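Local coordinates for protein phosphodiesterase (PDB 6CPU) that belongs to the phosphodiesterase family of the HD superfamily, a largely helical protein that holds a zinc and a magnesium ion, at residues N358-M361 against I362-A366. Numbering follows the deposited sequence.
Sequences NDFM and IKFSA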
# COMPACT_ATOMS: atom_id res chain seq x y z
N ASN A 358 15.05 -1.92 -5.66
CA ASN A 358 15.58 -1.47 -6.95
C ASN A 358 16.89 -2.18 -7.28
O ASN A 358 17.08 -2.67 -8.40
CB ASN A 358 15.74 0.05 -7.03
CG ASN A 358 14.42 0.78 -7.25
OD1 ASN A 358 13.45 0.20 -7.72
ND2 ASN A 358 14.38 2.06 -6.90
N ASP A 359 17.78 -2.30 -6.30
CA ASP A 359 19.05 -2.98 -6.52
C ASP A 359 18.88 -4.41 -7.04
O ASP A 359 19.58 -4.81 -7.97
CB ASP A 359 19.90 -2.97 -5.24
CG ASP A 359 20.45 -1.59 -4.92
OD1 ASP A 359 20.64 -0.79 -5.86
OD2 ASP A 359 20.70 -1.30 -3.72
N PHE A 360 17.94 -5.15 -6.47
CA PHE A 360 17.70 -6.52 -6.91
C PHE A 360 17.15 -6.55 -8.34
O PHE A 360 17.60 -7.34 -9.16
CB PHE A 360 16.72 -7.22 -5.97
CG PHE A 360 16.16 -8.48 -6.52
CD1 PHE A 360 16.83 -9.68 -6.38
CD2 PHE A 360 14.96 -8.47 -7.25
CE1 PHE A 360 16.32 -10.84 -6.91
CE2 PHE A 360 14.45 -9.63 -7.79
CZ PHE A 360 15.13 -10.82 -7.62
N MET A 361 16.15 -5.71 -8.61
CA MET A 361 15.52 -5.69 -9.94
C MET A 361 16.56 -5.33 -11.01
O MET A 361 16.56 -5.92 -12.11
CB MET A 361 14.36 -4.70 -9.98
CG MET A 361 13.26 -4.96 -8.95
SD MET A 361 12.36 -6.47 -9.24
CE MET A 361 11.23 -5.90 -10.52
N ILE A 362 17.45 -4.39 -10.69
CA ILE A 362 18.51 -3.97 -11.62
C ILE A 362 19.52 -5.10 -11.82
O ILE A 362 19.82 -5.51 -12.95
CB ILE A 362 19.21 -2.69 -11.12
CG1 ILE A 362 18.25 -1.50 -11.19
CG2 ILE A 362 20.47 -2.39 -11.93
CD1 ILE A 362 18.66 -0.31 -10.34
N LYS A 363 20.05 -5.63 -10.73
CA LYS A 363 21.15 -6.59 -10.83
C LYS A 363 20.73 -7.90 -11.49
O LYS A 363 21.54 -8.53 -12.18
CB LYS A 363 21.79 -6.83 -9.46
CG LYS A 363 22.41 -5.58 -8.85
CD LYS A 363 23.69 -5.13 -9.56
CE LYS A 363 24.29 -3.90 -8.88
NZ LYS A 363 25.60 -3.49 -9.46
N PHE A 364 19.47 -8.31 -11.32
CA PHE A 364 18.96 -9.52 -11.93
C PHE A 364 18.17 -9.29 -13.23
O PHE A 364 17.56 -10.22 -13.75
CB PHE A 364 18.16 -10.33 -10.90
CG PHE A 364 19.03 -10.91 -9.82
CD1 PHE A 364 19.48 -12.22 -9.91
CD2 PHE A 364 19.48 -10.10 -8.78
CE1 PHE A 364 20.31 -12.74 -8.93
CE2 PHE A 364 20.33 -10.62 -7.81
CZ PHE A 364 20.74 -11.93 -7.88
N SER A 365 18.22 -8.07 -13.75
CA SER A 365 17.65 -7.76 -15.08
C SER A 365 16.16 -8.10 -15.15
O SER A 365 15.68 -8.67 -16.13
CB SER A 365 18.43 -8.49 -16.19
OG SER A 365 19.78 -8.05 -16.25
N ALA A 366 15.43 -7.73 -14.11
CA ALA A 366 14.00 -7.94 -14.07
C ALA A 366 13.35 -7.14 -15.22
O ALA A 366 13.79 -6.03 -15.51
CB ALA A 366 13.43 -7.48 -12.74
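Phe360 and Phe364, one helical turn apart, lay their rings almost parallel (planes at 25°) but slid so far that they barely overlap, with centroids 4.9 Å apart. Phe360 CE1 sits over one face of the Phe364 ring, displaced toward its rim, and the closest approach between the two rings is Phe360 CD1 to Phe364 CD2, 3.6 Å. Phe364 CB in turn lies over a face of the Phe360 ring, while the carbonyl oxygen of Phe360 meets the Phe364 ring in plane at its edge. Different first torsions bring the rings together: CG of Phe360 stands anti to its own N (chi1 165°), that of Phe364 anti to its carbonyl carbon (chi1 -69°). Both side chains rest against Lys491 of helix 470-495.

Farther round the helix, the Met361 chain, bent at chi2 and chi3, brings CE to 3.5 Å from Ala366 CB. Asn358 holds its amide elsewhere, OD1 accepting from Leu378 N and ND2 donating to Glu379; its backbone O receives Ile362 N at 2.9 Å, and CG1 of Ile362 lies alongside that same oxygen. Two further i-to-i+4 bonds, Lys363 N to Asp359 O and Phe364 N to Phe360 O, complete the turn.

Phe364 is the first residue to leave helical geometry, and Ser365, with positive phi, follows as the C-prime residue. Ala366 N reaches back to Met361 O (2.9 Å) in the carbonyl plane, and Ser365 N bonds to Ile362 O (3.1 Å). This pair of bonds is the signature of a Schellman motif, which here closes helix 358-363 and leaves Ala366 as the N-cap of helix 367-371.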